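Long-range contacts in albumin-1 (Psophocarpus tetragonolobus, PDB 1WBA), which serves as a 2S seed storage albumin and belongs to the leguminous Kunitz-type family of protease inhibitors: residues E74-I80 / G116-K122; D100-L104 / R155-S159; P4-G10 / P127-K131; A28-V32 / N52-A56; D42-I46 / L104-Y110. All coordinates share one frame. Numbering follows the deposited sequence.

Contact 3 opens first, from the N terminus, and closes at P127-K131 the long loop within which contacts 4, 5 and 1 fall. Contact 4 closes the shortest loop, A28-V32 to N52-A56. Contact 5 opens inside it at D42-I46 and crosses it, closing at L104-Y110. Contact 1 runs from E74-I80 to G116-K122; it follows contact 4 in series and crosses contact 5. Contact 2, from D100-L104 to R155-S159, crosses contacts 1, 3 and 5. Contacts 2 and 5 share L104, which fastens strand 103-106 to strands 154-159 and 45-48. Contacts 1 and 3 meet around I120 and Y130, joining the N-terminal loop to strand 116-122.

Contact 1. Residues E74-I80 / G116-K122; sequences ENMRLKI and GAFTIQK
Strand 116-122 is extended throughout, while 74-80 approaches as a loop and becomes a strand only at L78. The short axes of 78-80 and 116-122 cross at 95°, 5.2 Å apart, so pairing is local: L78 and F118 form a single antiparallel hydrogen-bonded bridge, CA to CA 5.1 Å. Backbone bonds run from L78 N to F118 O (2.8 Å) and from F118 N to L78 O (3.2 Å). Further along, N75, with positive phi (69°), gives its N to I120 O at 2.9 Å. Between them the backbones part, and water 1 fills the gap, donating to M76 O (2.7 Å) and accepting from I120 N (2.9 Å). Apolar packing lies at the crossing: L78 (mt) brings CD1 to 3.7 Å from I120 CD1 (mt), and I80 CD1 reaches F118 CB at 4.1 Å. The F118 ring (m) also meets F134 edge-to-face. E74 (mt) forms a salt bridge from OE2 to K122 NZ (2.9 Å), which D3 shares; R77 lays one guanidinium face over A117 CB, NE to CB 3.7 Å. In this Kunitz-type beta-trefoil the contact joins the start of strand 78-82 to strand 116-122 through one local bridge. The chemistry implies a backbone-bonded, apolar crossing closed by a salt bridge at the E74/K122 end; at the other, R77 covers A117 and its charge is met by E62.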
# COMPACT_ATOMS: atom_id res chain seq x y z
N GLU A 74 14.58 2.86 1.03
CA GLU A 74 13.68 3.95 0.71
C GLU A 74 13.88 4.29 -0.74
O GLU A 74 14.99 4.16 -1.28
CB GLU A 74 13.97 5.15 1.58
CG GLU A 74 13.59 4.96 3.02
CD GLU A 74 13.88 6.20 3.86
OE1 GLU A 74 13.77 7.32 3.32
OE2 GLU A 74 14.22 6.04 5.04
N ASN A 75 12.79 4.65 -1.40
CA ASN A 75 12.77 5.01 -2.82
C ASN A 75 13.03 3.89 -3.82
O ASN A 75 13.18 4.14 -5.01
CB ASN A 75 13.71 6.19 -3.08
CG ASN A 75 13.40 7.36 -2.22
OD1 ASN A 75 14.18 7.75 -1.35
ND2 ASN A 75 12.21 7.89 -2.37
N MET A 76 13.08 2.66 -3.33
CA MET A 76 13.28 1.47 -4.15
C MET A 76 11.91 1.04 -4.67
O MET A 76 10.94 1.07 -3.91
CB MET A 76 13.87 0.37 -3.27
CG MET A 76 13.84 -1.07 -3.85
SD MET A 76 14.56 -2.28 -2.76
CE MET A 76 16.24 -1.92 -2.90
N ARG A 77 11.81 0.74 -5.97
CA ARG A 77 10.54 0.31 -6.55
C ARG A 77 10.11 -1.05 -6.03
O ARG A 77 10.88 -2.01 -6.09
CB ARG A 77 10.60 0.33 -8.08
CG ARG A 77 10.91 1.73 -8.63
CD ARG A 77 10.99 1.72 -10.15
NE ARG A 77 9.69 1.66 -10.81
CZ ARG A 77 8.92 2.72 -10.99
NH1 ARG A 77 9.32 3.90 -10.55
NH2 ARG A 77 7.79 2.64 -11.68
N LEU A 78 8.85 -1.12 -5.59
CA LEU A 78 8.29 -2.32 -4.98
C LEU A 78 7.00 -2.81 -5.56
O LEU A 78 6.22 -2.05 -6.15
CB LEU A 78 7.98 -2.05 -3.50
CG LEU A 78 9.03 -1.30 -2.70
CD1 LEU A 78 8.40 -0.83 -1.42
CD2 LEU A 78 10.25 -2.19 -2.46
N LYS A 79 6.74 -4.08 -5.28
CA LYS A 79 5.51 -4.76 -5.63
C LYS A 79 4.98 -5.17 -4.26
O LYS A 79 5.75 -5.64 -3.41
CB LYS A 79 5.79 -5.99 -6.50
CG LYS A 79 4.55 -6.82 -6.79
CD LYS A 79 4.75 -7.75 -8.00
CE LYS A 79 4.55 -6.99 -9.33
NZ LYS A 79 5.53 -5.88 -9.60
N ILE A 80 3.69 -4.92 -4.01
CA ILE A 80 3.09 -5.26 -2.72
C ILE A 80 1.92 -6.20 -2.97
O ILE A 80 1.13 -5.96 -3.87
CB ILE A 80 2.60 -3.99 -1.97
CG1 ILE A 80 3.80 -3.08 -1.67
CG2 ILE A 80 1.92 -4.37 -0.67
CD1 ILE A 80 3.46 -1.76 -1.00
N GLY A 116 3.14 1.18 -12.82
CA GLY A 116 4.04 1.89 -11.94
C GLY A 116 4.36 0.99 -10.78
O GLY A 116 3.93 -0.16 -10.74
N ALA A 117 5.06 1.54 -9.79
CA ALA A 117 5.46 0.77 -8.62
C ALA A 117 5.30 1.63 -7.40
O ALA A 117 5.15 2.85 -7.51
CB ALA A 117 6.94 0.33 -8.74
N PHE A 118 5.33 1.00 -6.23
CA PHE A 118 5.20 1.70 -4.96
C PHE A 118 6.58 1.93 -4.40
O PHE A 118 7.49 1.19 -4.75
CB PHE A 118 4.41 0.83 -3.98
CG PHE A 118 2.97 0.64 -4.37
CD1 PHE A 118 2.03 1.60 -4.07
CD2 PHE A 118 2.58 -0.49 -5.08
CE1 PHE A 118 0.70 1.46 -4.48
CE2 PHE A 118 1.26 -0.64 -5.49
CZ PHE A 118 0.32 0.34 -5.19
N THR A 119 6.77 2.99 -3.62
CA THR A 119 8.06 3.24 -2.94
C THR A 119 7.76 3.67 -1.51
O THR A 119 6.62 4.02 -1.17
CB THR A 119 8.95 4.33 -3.63
OG1 THR A 119 8.32 5.60 -3.56
CG2 THR A 119 9.22 3.99 -5.07
N ILE A 120 8.78 3.66 -0.66
CA ILE A 120 8.62 4.03 0.74
C ILE A 120 9.61 5.14 1.07
O ILE A 120 10.76 5.10 0.60
CB ILE A 120 8.96 2.83 1.67
CG1 ILE A 120 7.98 1.67 1.46
CG2 ILE A 120 8.97 3.28 3.12
CD1 ILE A 120 8.42 0.34 2.06
N GLN A 121 9.17 6.12 1.86
CA GLN A 121 10.02 7.22 2.31
C GLN A 121 9.67 7.47 3.77
O GLN A 121 8.60 7.07 4.21
CB GLN A 121 9.74 8.50 1.55
CG GLN A 121 10.37 8.58 0.21
CD GLN A 121 10.30 9.98 -0.35
OE1 GLN A 121 9.74 10.88 0.26
NE2 GLN A 121 10.83 10.15 -1.53
N LYS A 122 10.57 8.11 4.52
CA LYS A 122 10.30 8.44 5.92
C LYS A 122 9.02 9.25 5.93
O LYS A 122 8.85 10.15 5.11
CB LYS A 122 11.41 9.30 6.50
CG LYS A 122 12.65 8.53 6.80
CD LYS A 122 13.73 9.42 7.38
CE LYS A 122 15.06 8.67 7.44
NZ LYS A 122 15.61 8.36 6.07
O HOH W 1 10.77 1.73 -1.33

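Contact 2. Residues D100-L104 / R155-S159; sequences DGQQL and RLVVS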
# COMPACT_ATOMS: atom_id res chain seq x y z
N ASP A 100 -13.90 9.14 -9.65
CA ASP A 100 -13.21 9.38 -8.39
C ASP A 100 -11.76 9.79 -8.49
O ASP A 100 -11.34 10.68 -7.77
CB ASP A 100 -13.32 8.14 -7.50
CG ASP A 100 -14.74 7.75 -7.23
OD1 ASP A 100 -15.55 8.64 -6.91
OD2 ASP A 100 -15.07 6.56 -7.38
N GLY A 101 -11.00 9.08 -9.31
CA GLY A 101 -9.59 9.38 -9.47
C GLY A 101 -8.79 8.11 -9.23
O GLY A 101 -9.38 7.03 -9.13
N GLN A 102 -7.47 8.24 -9.13
CA GLN A 102 -6.59 7.09 -8.89
C GLN A 102 -6.70 6.60 -7.45
O GLN A 102 -6.55 7.38 -6.50
CB GLN A 102 -5.14 7.44 -9.23
CG GLN A 102 -5.01 7.94 -10.66
CD GLN A 102 -3.57 8.08 -11.15
OE1 GLN A 102 -3.35 8.38 -12.32
NE2 GLN A 102 -2.61 7.85 -10.28
N GLN A 103 -7.01 5.31 -7.31
CA GLN A 103 -7.20 4.69 -6.00
C GLN A 103 -6.67 3.29 -6.05
O GLN A 103 -6.49 2.72 -7.14
CB GLN A 103 -8.68 4.59 -5.67
CG GLN A 103 -9.47 5.79 -6.05
CD GLN A 103 -10.88 5.73 -5.53
OE1 GLN A 103 -11.56 4.71 -5.65
NE2 GLN A 103 -11.33 6.82 -4.91
N LEU A 104 -6.47 2.69 -4.88
CA LEU A 104 -5.95 1.33 -4.82
C LEU A 104 -7.04 0.26 -4.93
O LEU A 104 -8.04 0.29 -4.21
CB LEU A 104 -5.13 1.09 -3.54
CG LEU A 104 -3.94 2.00 -3.26
CD1 LEU A 104 -3.06 1.34 -2.22
CD2 LEU A 104 -3.15 2.24 -4.50
N ARG A 155 -10.96 4.95 1.74
CA ARG A 155 -10.24 4.53 0.55
C ARG A 155 -8.82 5.08 0.48
O ARG A 155 -8.55 6.19 0.94
CB ARG A 155 -11.00 4.98 -0.70
CG ARG A 155 -12.45 4.53 -0.76
CD ARG A 155 -12.98 4.79 -2.14
NE ARG A 155 -14.42 4.67 -2.25
CZ ARG A 155 -15.08 4.71 -3.41
NH1 ARG A 155 -14.39 4.85 -4.53
NH2 ARG A 155 -16.41 4.69 -3.44
N LEU A 156 -7.91 4.27 -0.04
CA LEU A 156 -6.52 4.69 -0.21
C LEU A 156 -6.46 5.29 -1.61
O LEU A 156 -6.69 4.59 -2.60
CB LEU A 156 -5.58 3.49 -0.09
CG LEU A 156 -5.43 2.88 1.31
CD1 LEU A 156 -4.34 1.85 1.31
CD2 LEU A 156 -5.06 3.93 2.29
N VAL A 157 -6.23 6.59 -1.67
CA VAL A 157 -6.17 7.30 -2.94
C VAL A 157 -4.76 7.80 -3.27
O VAL A 157 -3.92 7.99 -2.38
CB VAL A 157 -7.18 8.47 -2.98
CG1 VAL A 157 -8.58 7.94 -2.71
CG2 VAL A 157 -6.82 9.54 -1.98
N VAL A 158 -4.51 8.01 -4.55
CA VAL A 158 -3.20 8.45 -5.01
C VAL A 158 -3.27 9.81 -5.69
O VAL A 158 -3.99 9.99 -6.68
CB VAL A 158 -2.60 7.41 -6.01
CG1 VAL A 158 -1.21 7.83 -6.49
CG2 VAL A 158 -2.53 6.04 -5.37
N SER A 159 -2.55 10.79 -5.15
CA SER A 159 -2.50 12.10 -5.76
C SER A 159 -1.33 12.90 -5.21
O SER A 159 -0.79 12.58 -4.14
CB SER A 159 -3.82 12.87 -5.60
OG SER A 159 -3.90 13.54 -4.36
O HOH W 2 -16.89 4.76 -6.25
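This is a largely buried junction where a corner in the chain at Q102 is fastened across strand 154-159, linking the small sheet containing strand 103-106 to the main curled sheet of the Kunitz-type beta-trefoil. The touching parts run 90° apart, with one bridge, Q103 to V157 (CA to CA 4.2 Å). Two backbone bonds flank it: V158 N to Q102 O at 2.9 Å, almost straight at 174°, and L104 N to L156 O at 3.0 Å. Just before the corner, D100 and G101 form a classic beta bulge opposite strand 92-97; at G101 phi 127° and psi -170° would jam a side chain against the preceding carbonyl, so the bulge suits glycine. Inside the fold, L104 packs CD1 on L156 CD1 (3.8 Å) and CD2 on V158 CG2 (3.9 Å), and I46 and W92 also pack against L104. The other side is polar: a buried arginine-glutamine pair reaches exposed D100. R155, fully extended from chi2 to chi4, gives NH1 to Q103 OE1 (3.0 Å), lying near the guanidinium plane, and to D100 OD2 in a salt bridge whose hydrogen bond is weak (3.4 Å). Water 2 links D100 OD2 (2.8 Å) to R155 NH2 (2.9 Å), while NE is held by D149. Backbone bonds, apolar packing and the R155-Q103 bond thus all join corner to strand.

Contact 3. Residues P4-G10 / P127-K131; sequences PVYDAEG and PRTYK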
# COMPACT_ATOMS: atom_id res chain seq x y z
N PRO A 4 17.82 2.12 4.61
CA PRO A 4 16.96 0.94 4.60
C PRO A 4 15.71 1.31 5.40
O PRO A 4 15.75 2.22 6.22
CB PRO A 4 17.81 -0.12 5.32
CG PRO A 4 18.62 0.69 6.27
CD PRO A 4 19.01 1.90 5.46
N VAL A 5 14.58 0.70 5.07
CA VAL A 5 13.33 0.94 5.79
C VAL A 5 13.37 0.02 7.01
O VAL A 5 13.83 -1.12 6.91
CB VAL A 5 12.13 0.58 4.90
CG1 VAL A 5 10.83 0.75 5.68
CG2 VAL A 5 12.15 1.43 3.62
N TYR A 6 12.93 0.52 8.16
CA TYR A 6 12.95 -0.28 9.39
C TYR A 6 11.56 -0.69 9.84
O TYR A 6 10.61 0.07 9.64
CB TYR A 6 13.58 0.53 10.54
CG TYR A 6 15.08 0.60 10.46
CD1 TYR A 6 15.87 -0.42 10.99
CD2 TYR A 6 15.70 1.64 9.78
CE1 TYR A 6 17.26 -0.40 10.83
CE2 TYR A 6 17.08 1.67 9.63
CZ TYR A 6 17.85 0.64 10.16
OH TYR A 6 19.21 0.69 9.99
N ASP A 7 11.45 -1.88 10.42
CA ASP A 7 10.16 -2.32 10.95
C ASP A 7 9.96 -1.65 12.34
O ASP A 7 10.85 -0.99 12.87
CB ASP A 7 10.03 -3.86 10.99
CG ASP A 7 11.04 -4.55 11.93
OD1 ASP A 7 11.51 -3.97 12.93
OD2 ASP A 7 11.35 -5.72 11.65
N ALA A 8 8.79 -1.86 12.92
CA ALA A 8 8.47 -1.25 14.20
C ALA A 8 9.41 -1.67 15.33
O ALA A 8 9.44 -1.02 16.36
CB ALA A 8 7.01 -1.55 14.57
N GLU A 9 10.14 -2.76 15.15
CA GLU A 9 11.07 -3.24 16.16
C GLU A 9 12.48 -2.74 15.94
O GLU A 9 13.38 -3.03 16.73
CB GLU A 9 11.06 -4.76 16.20
CG GLU A 9 9.73 -5.35 16.61
CD GLU A 9 9.71 -6.86 16.50
OE1 GLU A 9 9.42 -7.38 15.41
OE2 GLU A 9 10.01 -7.52 17.52
N GLY A 10 12.69 -1.97 14.87
CA GLY A 10 14.02 -1.44 14.61
C GLY A 10 14.95 -2.32 13.81
O GLY A 10 16.15 -2.13 13.82
N PRO A 127 10.68 8.21 14.62
CA PRO A 127 11.45 7.09 14.08
C PRO A 127 10.59 5.90 13.67
O PRO A 127 9.58 5.61 14.32
CB PRO A 127 12.35 6.71 15.25
CG PRO A 127 12.52 8.01 15.98
CD PRO A 127 11.12 8.55 15.97
N ARG A 128 11.03 5.20 12.62
CA ARG A 128 10.34 4.02 12.12
C ARG A 128 8.94 4.30 11.57
O ARG A 128 8.09 3.40 11.52
CB ARG A 128 10.30 2.92 13.19
CG ARG A 128 11.65 2.59 13.80
CD ARG A 128 11.53 1.75 15.07
NE ARG A 128 12.83 1.66 15.75
CZ ARG A 128 13.05 1.05 16.92
NH1 ARG A 128 12.06 0.46 17.58
NH2 ARG A 128 14.28 0.99 17.40
N THR A 129 8.68 5.56 11.21
CA THR A 129 7.41 5.91 10.62
C THR A 129 7.68 6.21 9.13
O THR A 129 8.67 6.87 8.78
CB THR A 129 6.71 7.09 11.34
OG1 THR A 129 7.50 8.28 11.21
CG2 THR A 129 6.49 6.77 12.81
N TYR A 130 6.80 5.73 8.25
CA TYR A 130 6.97 5.89 6.82
C TYR A 130 5.69 6.27 6.10
O TYR A 130 4.62 6.28 6.68
CB TYR A 130 7.45 4.55 6.25
CG TYR A 130 8.79 4.19 6.79
CD1 TYR A 130 9.94 4.69 6.20
CD2 TYR A 130 8.91 3.46 7.97
CE1 TYR A 130 11.19 4.48 6.75
CE2 TYR A 130 10.16 3.23 8.54
CZ TYR A 130 11.29 3.75 7.92
OH TYR A 130 12.54 3.51 8.45
N LYS A 131 5.83 6.59 4.82
CA LYS A 131 4.68 6.90 3.97
C LYS A 131 4.92 6.13 2.69
O LYS A 131 6.06 5.76 2.38
CB LYS A 131 4.57 8.40 3.68
CG LYS A 131 5.69 8.97 2.89
CD LYS A 131 5.42 10.41 2.59
CE LYS A 131 6.64 11.05 1.99
NZ LYS A 131 6.33 12.42 1.52
O HOH W 3 14.60 4.56 7.08
O HOH W 4 7.99 0.60 10.71
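An Asx turn and a type I beta turn, overlapping at D7-G10, shape the N-terminal loop where it lies against R128, just ahead of strand 130-136. D7 OD1 accepts from E9 N (2.9 Å), and G10 N returns to D7 O (2.9 Å). Against this turn lies R128, itself at positive phi (64°), with an extended side chain: NH1 donates to A8 O at 3.2 Å, and one guanidinium face covers G10 CA, which is 3.5 Å from R128 NE. A CB on G10 would collide with R128 NH2, and phi 88° already suits glycine. In the beta-trefoil of the Kunitz inhibitor family the chain ends run close together; here the N-terminal segment, with no regular strand of its own, packs against strands 130-136 and 166-171, with a backbone hydrogen bond between A8 and F169. Y130 is the second meeting point. Its OH accepts Y6 N at 3.0 Å and donates to water 3 (2.7 Å), which donates in turn to P4 O (2.7 Å). V5 CG1 sits over the Y130 ring in a CH-pi contact, 3.7 Å from the centroid and 8° off the normal; V5 and Y130 both also pack on I120 of strand 116-122. Y6 CA and R128 CA remain 5.7 Å apart. Water 4 bridges the two backbones there, donating to Y6 O and R128 O, each at 2.9 Å.

Contact 4. Residues A28-V32 / N52-A56; sequences AGIDV and NIMYA
In this corner of the Kunitz-type beta-trefoil, the irregular link 52-56 between strands 45-48 and 56-61 lies along the beginning of strand 30-33. One direct backbone bond joins them, Y55 N to I30 O, 2.9 Å and 174°; the closest alpha carbons are G29 and M54, 4.1 Å apart. N52 has positive phi (phi/psi 63°/28°) and M54 sits at -146°/90°. G29 (phi -102°, psi -171°) has no room for a side chain: a CB would clash with M54 CB. Water 5 joins G29 N (2.9 Å) to I53 O (2.8 Å), and water 6 joins I30 N to Y55 O, both 2.9 Å. M54 takes chi1 35°, then t and p. I30 (mm) points sideways and packs on I21, I46 and F82. D31 is t, with chi2 -8°, so OD1 accepts V32 N at 2.8 Å while OD2 pairs with R51 and S49 and comes 3.5 Å from I53 CB. Y55 (m, chi2 -41°) swings its ring beside the strand, CE2 4.0 Å from V32 CG2 (V32 is t), with V32 N at the ring edge. Beyond the ring, water 7 lies 2.5 Å from Y55 OH and donates to V32 O at 2.8 Å.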
# COMPACT_ATOMS: atom_id res chain seq x y z
N ALA A 28 -4.92 1.52 12.84
CA ALA A 28 -5.74 0.76 11.89
C ALA A 28 -4.88 0.13 10.80
O ALA A 28 -3.90 0.72 10.35
CB ALA A 28 -6.81 1.65 11.27
N GLY A 29 -5.28 -1.06 10.37
CA GLY A 29 -4.57 -1.76 9.32
C GLY A 29 -5.24 -1.67 7.96
O GLY A 29 -6.22 -0.94 7.75
N ILE A 30 -4.71 -2.46 7.03
CA ILE A 30 -5.19 -2.53 5.65
C ILE A 30 -6.29 -3.58 5.54
O ILE A 30 -6.15 -4.70 6.05
CB ILE A 30 -4.03 -2.90 4.67
CG1 ILE A 30 -2.83 -1.97 4.87
CG2 ILE A 30 -4.53 -2.89 3.21
CD1 ILE A 30 -3.16 -0.50 4.74
N ASP A 31 -7.34 -3.25 4.79
CA ASP A 31 -8.50 -4.12 4.63
C ASP A 31 -8.93 -4.10 3.15
O ASP A 31 -8.43 -3.27 2.37
CB ASP A 31 -9.61 -3.54 5.51
CG ASP A 31 -10.74 -4.50 5.80
OD1 ASP A 31 -10.84 -5.61 5.24
OD2 ASP A 31 -11.56 -4.09 6.63
N VAL A 32 -9.78 -5.04 2.76
CA VAL A 32 -10.28 -5.11 1.39
C VAL A 32 -11.80 -5.25 1.55
O VAL A 32 -12.28 -6.18 2.19
CB VAL A 32 -9.70 -6.31 0.61
CG1 VAL A 32 -10.20 -6.27 -0.82
CG2 VAL A 32 -8.19 -6.26 0.60
N ASN A 52 -11.45 -3.19 12.30
CA ASN A 52 -10.37 -3.91 12.98
C ASN A 52 -9.69 -5.04 12.21
O ASN A 52 -9.17 -5.98 12.82
CB ASN A 52 -10.83 -4.42 14.35
CG ASN A 52 -11.37 -3.31 15.22
OD1 ASN A 52 -10.70 -2.30 15.45
ND2 ASN A 52 -12.62 -3.45 15.65
N ILE A 53 -9.68 -4.95 10.89
CA ILE A 53 -9.00 -5.96 10.08
C ILE A 53 -7.63 -5.38 9.73
O ILE A 53 -7.50 -4.18 9.53
CB ILE A 53 -9.73 -6.25 8.73
CG1 ILE A 53 -11.06 -6.96 8.95
CG2 ILE A 53 -8.85 -7.09 7.83
CD1 ILE A 53 -10.92 -8.32 9.52
N MET A 54 -6.60 -6.22 9.71
CA MET A 54 -5.27 -5.77 9.34
C MET A 54 -4.55 -6.87 8.61
O MET A 54 -3.90 -7.73 9.22
CB MET A 54 -4.45 -5.26 10.55
CG MET A 54 -4.66 -5.97 11.87
SD MET A 54 -3.74 -5.12 13.19
CE MET A 54 -4.84 -3.76 13.61
N TYR A 55 -4.72 -6.88 7.29
CA TYR A 55 -4.10 -7.91 6.45
C TYR A 55 -2.58 -7.73 6.29
O TYR A 55 -2.08 -6.60 6.14
CB TYR A 55 -4.76 -7.93 5.06
CG TYR A 55 -6.22 -8.37 5.02
CD1 TYR A 55 -6.68 -9.43 5.80
CD2 TYR A 55 -7.13 -7.74 4.16
CE1 TYR A 55 -8.01 -9.87 5.71
CE2 TYR A 55 -8.46 -8.17 4.07
CZ TYR A 55 -8.89 -9.23 4.85
OH TYR A 55 -10.19 -9.65 4.76
N ALA A 56 -1.86 -8.85 6.29
CA ALA A 56 -0.42 -8.84 6.13
C ALA A 56 -0.13 -8.79 4.63
O ALA A 56 -0.90 -9.31 3.83
CB ALA A 56 0.19 -10.09 6.73
O HOH W 5 -7.63 -2.32 11.61
O HOH W 6 -2.67 -4.31 7.89
O HOH W 7 -11.58 -8.81 2.80

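Contact 5. Residues D42-I46 / L104-Y110; sequences DPLSI and LKLAGRY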
# COMPACT_ATOMS: atom_id res chain seq x y z
N ASP A 42 -17.44 -9.90 -3.31
CA ASP A 42 -16.26 -9.85 -4.17
C ASP A 42 -15.63 -8.45 -4.04
O ASP A 42 -15.59 -7.68 -5.00
CB ASP A 42 -16.69 -10.12 -5.62
CG ASP A 42 -15.52 -10.36 -6.56
OD1 ASP A 42 -14.42 -10.76 -6.11
OD2 ASP A 42 -15.72 -10.16 -7.77
N PRO A 43 -15.13 -8.11 -2.83
CA PRO A 43 -14.51 -6.80 -2.56
C PRO A 43 -13.25 -6.56 -3.39
O PRO A 43 -12.39 -7.46 -3.52
CB PRO A 43 -14.21 -6.89 -1.07
CG PRO A 43 -13.85 -8.35 -0.88
CD PRO A 43 -14.91 -9.05 -1.71
N LEU A 44 -13.11 -5.35 -3.90
CA LEU A 44 -11.97 -5.01 -4.75
C LEU A 44 -11.22 -3.77 -4.30
O LEU A 44 -10.19 -3.44 -4.88
CB LEU A 44 -12.42 -4.78 -6.19
CG LEU A 44 -13.24 -5.88 -6.85
CD1 LEU A 44 -13.78 -5.35 -8.15
CD2 LEU A 44 -12.38 -7.12 -7.08
N SER A 45 -11.73 -3.10 -3.27
CA SER A 45 -11.11 -1.87 -2.78
C SER A 45 -10.17 -2.03 -1.59
O SER A 45 -10.54 -2.62 -0.57
CB SER A 45 -12.22 -0.87 -2.43
OG SER A 45 -13.03 -0.66 -3.56
N ILE A 46 -8.95 -1.50 -1.72
CA ILE A 46 -7.98 -1.55 -0.64
C ILE A 46 -8.22 -0.29 0.19
O ILE A 46 -8.13 0.83 -0.33
CB ILE A 46 -6.53 -1.59 -1.18
CG1 ILE A 46 -6.36 -2.85 -2.04
CG2 ILE A 46 -5.54 -1.60 -0.02
CD1 ILE A 46 -5.02 -2.96 -2.74
N LEU A 104 -6.47 2.69 -4.88
CA LEU A 104 -5.95 1.33 -4.82
C LEU A 104 -7.04 0.26 -4.93
O LEU A 104 -8.04 0.29 -4.21
CB LEU A 104 -5.13 1.09 -3.54
CG LEU A 104 -3.94 2.00 -3.26
CD1 LEU A 104 -3.06 1.34 -2.22
CD2 LEU A 104 -3.15 2.24 -4.50
N LYS A 105 -6.83 -0.68 -5.84
CA LYS A 105 -7.76 -1.77 -6.07
C LYS A 105 -6.97 -3.06 -6.21
O LYS A 105 -5.76 -3.03 -6.48
CB LYS A 105 -8.52 -1.55 -7.38
CG LYS A 105 -9.35 -0.26 -7.49
CD LYS A 105 -10.61 -0.35 -6.64
CE LYS A 105 -11.65 0.68 -7.11
NZ LYS A 105 -12.82 0.68 -6.17
N LEU A 106 -7.64 -4.18 -6.03
CA LEU A 106 -6.99 -5.47 -6.23
C LEU A 106 -6.70 -5.51 -7.74
O LEU A 106 -7.54 -5.09 -8.55
CB LEU A 106 -7.91 -6.63 -5.84
CG LEU A 106 -8.20 -6.79 -4.34
CD1 LEU A 106 -8.87 -8.12 -4.12
CD2 LEU A 106 -6.91 -6.70 -3.53
N ALA A 107 -5.51 -5.95 -8.10
CA ALA A 107 -5.09 -6.01 -9.50
C ALA A 107 -5.81 -7.08 -10.30
O ALA A 107 -6.24 -8.10 -9.75
CB ALA A 107 -3.60 -6.24 -9.58
N GLY A 108 -5.91 -6.84 -11.61
CA GLY A 108 -6.51 -7.79 -12.53
C GLY A 108 -8.00 -7.83 -12.64
O GLY A 108 -8.54 -8.75 -13.24
N ARG A 109 -8.67 -6.84 -12.07
CA ARG A 109 -10.13 -6.80 -12.10
C ARG A 109 -10.62 -5.63 -12.97
O ARG A 109 -11.49 -5.80 -13.80
CB ARG A 109 -10.70 -6.68 -10.68
CG ARG A 109 -9.98 -7.52 -9.63
CD ARG A 109 -10.12 -9.01 -9.87
NE ARG A 109 -10.29 -9.75 -8.61
CZ ARG A 109 -9.30 -10.12 -7.79
NH1 ARG A 109 -8.03 -9.82 -8.07
NH2 ARG A 109 -9.59 -10.78 -6.68
N TYR A 110 -10.05 -4.45 -12.76
CA TYR A 110 -10.41 -3.27 -13.55
C TYR A 110 -9.45 -3.13 -14.70
O TYR A 110 -8.25 -3.37 -14.55
CB TYR A 110 -10.34 -2.01 -12.70
CG TYR A 110 -11.45 -1.95 -11.70
CD1 TYR A 110 -12.74 -1.61 -12.10
CD2 TYR A 110 -11.23 -2.24 -10.36
CE1 TYR A 110 -13.77 -1.55 -11.20
CE2 TYR A 110 -12.26 -2.19 -9.43
CZ TYR A 110 -13.52 -1.84 -9.87
OH TYR A 110 -14.56 -1.79 -8.98
O HOH W 8 -13.02 -10.27 -8.83
O HOH W 9 -9.32 2.14 -2.51
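I46 forms the inner apolar centre, its CB 3.8 Å from L104 CB and its CG1 4.2 Å from L106 CD2; all three are buried, I46 and L104 against W92, L106 against V32 and H87. A second apolar patch lies farther out, where L44 (mt) covers the turn after strand 103-106: CD1 reaches Y110 CE2 at 3.7 Å and CD2 reaches R109 CG at 3.5 Å. The backbone ties these patches together through a single bridge, S45 to K105 (CA to CA 4.7 Å), with L106 N to L44 O at 2.9 Å on one side of it and I46 N to L104 O at 3.2 Å on the other. Water 9 donates to I46 O and L104 O, both at 2.8 Å. The polar edge starts at K105, whose NZ gives to S45 OG (2.9 Å) and forms a salt bridge with E38; E38 also receives hydrogen bonds from S45 and Y110. At the far rim water 8 links D42 OD2 (2.9 Å) to R109 NE (2.8 Å), while R109 NH1 bonds A107 O (3.0 Å) and pairs with D90. In this beta-trefoil, strand 45-48 lies between strands 30-33 and 154-159, and here it also receives strand 103-106, whose own sheet partner is 92-97; L104 thereby gives its O to I46 and its N to L156.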